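Local coordinates for protein LD10117p (Drosophila melanogaster, PDB 5HJQ) that acts as a GTPase-activating protein for Rab35, governing synaptic vesicle protein turnover, and binds phosphoinositides through its TBC domain, at residues Q141-T146 / A177-N182. Numbering follows the deposited sequence.
Sequences QVFGTT and ADRIVN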
ATOM      1  N   GLN A 141      -5.867 -26.151  11.470  1.00 64.49           N
ATOM      2  CA  GLN A 141      -4.585 -26.850  11.430  1.00 58.93           C
ATOM      3  C   GLN A 141      -3.492 -26.118  12.208  1.00 62.31           C
ATOM      4  O   GLN A 141      -2.634 -26.748  12.829  1.00 62.84           O
ATOM      5  CB  GLN A 141      -4.140 -27.060   9.981  1.00 57.70           C
ATOM      6  CG  GLN A 141      -5.082 -27.929   9.159  1.00 59.30           C
ATOM      7  CD  GLN A 141      -4.507 -28.290   7.802  1.00 62.48           C
ATOM      8  OE1 GLN A 141      -3.356 -27.975   7.499  1.00 57.77           O
ATOM      9  NE2 GLN A 141      -5.310 -28.952   6.976  1.00 60.18           N
ATOM     10  N   VAL A 142      -3.532 -24.790  12.184  1.00 59.76           N
ATOM     11  CA  VAL A 142      -2.537 -23.992  12.890  1.00 63.99           C
ATOM     12  C   VAL A 142      -2.839 -23.893  14.381  1.00 65.62           C
ATOM     13  O   VAL A 142      -1.998 -24.225  15.218  1.00 67.73           O
ATOM     14  CB  VAL A 142      -2.435 -22.563  12.313  1.00 65.77           C
ATOM     15  CG1 VAL A 142      -1.457 -21.730  13.132  1.00 63.13           C
ATOM     16  CG2 VAL A 142      -2.006 -22.605  10.856  1.00 62.15           C
ATOM     17  N   PHE A 143      -4.044 -23.438  14.709  1.00 63.35           N
ATOM     18  CA  PHE A 143      -4.369 -23.094  16.088  1.00 65.50           C
ATOM     19  C   PHE A 143      -5.123 -24.192  16.836  1.00 65.53           C
ATOM     20  O   PHE A 143      -5.208 -24.163  18.064  1.00 66.24           O
ATOM     21  CB  PHE A 143      -5.175 -21.793  16.116  1.00 66.00           C
ATOM     22  CG  PHE A 143      -4.399 -20.596  15.645  1.00 65.18           C
ATOM     23  CD1 PHE A 143      -3.573 -19.903  16.516  1.00 67.18           C
ATOM     24  CD2 PHE A 143      -4.487 -20.169  14.329  1.00 61.84           C
ATOM     25  CE1 PHE A 143      -2.853 -18.805  16.086  1.00 63.99           C
ATOM     26  CE2 PHE A 143      -3.769 -19.069  13.894  1.00 64.36           C
ATOM     27  CZ  PHE A 143      -2.949 -18.388  14.773  1.00 63.55           C
ATOM     28  N   GLY A 144      -5.667 -25.157  16.103  1.00 64.82           N
ATOM     29  CA  GLY A 144      -6.372 -26.266  16.723  1.00 65.66           C
ATOM     30  C   GLY A 144      -7.804 -25.930  17.089  1.00 71.15           C
ATOM     31  O   GLY A 144      -8.508 -26.743  17.690  1.00 67.24           O
ATOM     32  N   THR A 145      -8.240 -24.730  16.721  1.00 71.75           N
ATOM     33  CA  THR A 145      -9.576 -24.264  17.070  1.00 73.74           C
ATOM     34  C   THR A 145     -10.023 -23.100  16.187  1.00 73.76           C
ATOM     35  O   THR A 145      -9.198 -22.382  15.622  1.00 74.45           O
ATOM     36  CB  THR A 145      -9.642 -23.827  18.545  1.00 71.89           C
ATOM     37  OG1 THR A 145     -10.920 -23.241  18.815  1.00 69.35           O
ATOM     38  CG2 THR A 145      -8.546 -22.806  18.848  1.00 68.22           C
ATOM     39  N   THR A 146     -11.334 -22.929  16.073  1.00 75.26           N
ATOM     40  CA  THR A 146     -11.910 -21.805  15.349  1.00 70.39           C
ATOM     41  C   THR A 146     -11.872 -20.560  16.234  1.00 66.52           C
ATOM     42  O   THR A 146     -11.747 -19.433  15.751  1.00 63.27           O
ATOM     43  CB  THR A 146     -13.363 -22.114  14.915  1.00 73.72           C
ATOM     44  OG1 THR A 146     -13.356 -23.150  13.924  1.00 79.13           O
ATOM     45  CG2 THR A 146     -14.040 -20.883  14.339  1.00 73.08           C
ATOM     46  N   ALA A 177      -6.180  -9.876  12.398  1.00 57.71           N
ATOM     47  CA  ALA A 177      -5.059  -9.637  11.494  1.00 60.94           C
ATOM     48  C   ALA A 177      -3.915 -10.594  11.801  1.00 54.39           C
ATOM     49  O   ALA A 177      -3.354 -11.215  10.898  1.00 56.06           O
ATOM     50  CB  ALA A 177      -4.589  -8.196  11.600  1.00 57.01           C
ATOM     51  N   ASP A 178      -3.590 -10.717  13.084  1.00 59.63           N
ATOM     52  CA  ASP A 178      -2.544 -11.626  13.536  1.00 63.12           C
ATOM     53  C   ASP A 178      -2.830 -13.061  13.117  1.00 62.09           C
ATOM     54  O   ASP A 178      -1.912 -13.810  12.777  1.00 64.96           O
ATOM     55  CB  ASP A 178      -2.383 -11.553  15.056  1.00 63.24           C
ATOM     56  CG  ASP A 178      -1.969 -10.177  15.534  1.00 65.43           C
ATOM     57  OD1 ASP A 178      -1.312  -9.450  14.759  1.00 61.46           O
ATOM     58  OD2 ASP A 178      -2.299  -9.822  16.688  1.00 67.18           O
ATOM     59  N   ARG A 179      -4.103 -13.443  13.137  1.00 56.39           N
ATOM     60  CA  ARG A 179      -4.488 -14.789  12.737  1.00 56.68           C
ATOM     61  C   ARG A 179      -4.326 -14.986  11.234  1.00 53.08           C
ATOM     62  O   ARG A 179      -3.878 -16.041  10.786  1.00 56.76           O
ATOM     63  CB  ARG A 179      -5.930 -15.094  13.157  1.00 58.88           C
ATOM     64  CG  ARG A 179      -6.410 -16.467  12.714  1.00 50.70           C
ATOM     65  CD  ARG A 179      -7.533 -16.987  13.599  1.00 66.15           C
ATOM     66  NE  ARG A 179      -8.766 -16.219  13.455  1.00 60.42           N
ATOM     67  CZ  ARG A 179      -9.869 -16.449  14.157  1.00 62.41           C
ATOM     68  NH1 ARG A 179      -9.891 -17.422  15.056  1.00 61.70           N
ATOM     69  NH2 ARG A 179     -10.950 -15.705  13.964  1.00 61.74           N
ATOM     70  N   ILE A 180      -4.693 -13.971  10.459  1.00 49.60           N
ATOM     71  CA  ILE A 180      -4.602 -14.059   9.005  1.00 53.72           C
ATOM     72  C   ILE A 180      -3.156 -14.219   8.531  1.00 54.63           C
ATOM     73  O   ILE A 180      -2.862 -15.084   7.704  1.00 52.85           O
ATOM     74  CB  ILE A 180      -5.217 -12.824   8.320  1.00 53.28           C
ATOM     75  CG1 ILE A 180      -6.718 -12.746   8.597  1.00 57.02           C
ATOM     76  CG2 ILE A 180      -4.975 -12.875   6.820  1.00 52.01           C
ATOM     77  CD1 ILE A 180      -7.420 -11.662   7.802  1.00 49.38           C
ATOM     78  N   VAL A 181      -2.257 -13.391   9.056  1.00 51.52           N
ATOM     79  CA  VAL A 181      -0.858 -13.438   8.636  1.00 59.56           C
ATOM     80  C   VAL A 181      -0.195 -14.740   9.087  1.00 57.60           C
ATOM     81  O   VAL A 181       0.721 -15.236   8.431  1.00 60.71           O
ATOM     82  CB  VAL A 181      -0.052 -12.228   9.169  1.00 55.07           C
ATOM     83  CG1 VAL A 181      -0.621 -10.930   8.621  1.00 49.65           C
ATOM     84  CG2 VAL A 181      -0.041 -12.204  10.689  1.00 61.64           C
ATOM     85  N   ASN A 182      -0.670 -15.299  10.198  1.00 63.72           N
ATOM     86  CA  ASN A 182      -0.196 -16.599  10.655  1.00 62.50           C
ATOM     87  C   ASN A 182      -0.589 -17.686   9.670  1.00 60.65           C
ATOM     88  O   ASN A 182       0.221 -18.546   9.323  1.00 64.25           O
ATOM     89  CB  ASN A 182      -0.749 -16.926  12.042  1.00 64.09           C
ATOM     90  CG  ASN A 182       0.189 -16.502  13.159  1.00 63.46           C
ATOM     91  OD1 ASN A 182       0.914 -17.323  13.721  1.00 66.29           O
ATOM     92  ND2 ASN A 182       0.177 -15.216  13.485  1.00 60.21           N
TER
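F143, on the last turn of helix 134-143, pushes the outer end of its ring between R179 and N182, two side chains that helix 171-187 brings together nearly one turn apart. CZ of F143 lies 3.8 Å from CB of N182, while CE2 of F143 sits 3.9 Å from CG of R179; both methylenes approach the ring obliquely. With CG anti to its own carbonyl carbon (chi1 -66°), the phenylalanine reaches across the 9.0 Å between the CA atoms of F143 and R179, a span suited to a long, flat, apolar side chain. Its ring meets the aliphatic base of the arginine and leaves the charged end to polar partners. Beyond CG the arginine chain bends at chi3 (68°), carrying the guanidinium on to the loop. There NH1 of R179 approaches the carbonyl O of T146 at 2.8 Å, close to the guanidinium plane, but the bond is weak, bent to 126° at the hydrogen. The stronger polar partner of R179 is E210, whose carboxylate forms a salt bridge with NE, so the buried arginine is held mainly from helix 210-221 and bonds the loop after helix 134-143 weakly. These helices belong to the all-helical Rab-GAP TBC domain, and the contact lies far from the inositol trisphosphate pocket. G144, the first residue beyond the helix, takes a positive phi, a conformation in which a CB would press on the preceding carbonyl O, and the chain then continues as loop to T146. Across the contact, the amide of N182 is held from two parts of the chain: ND2 of N182 donates to O of D178, in its own helix, at 2.6 Å, and also to O of M154. The same D178 oxygen takes the backbone N of N182 at 3.2 Å, the two donors arriving from opposite faces of the carbonyl plane.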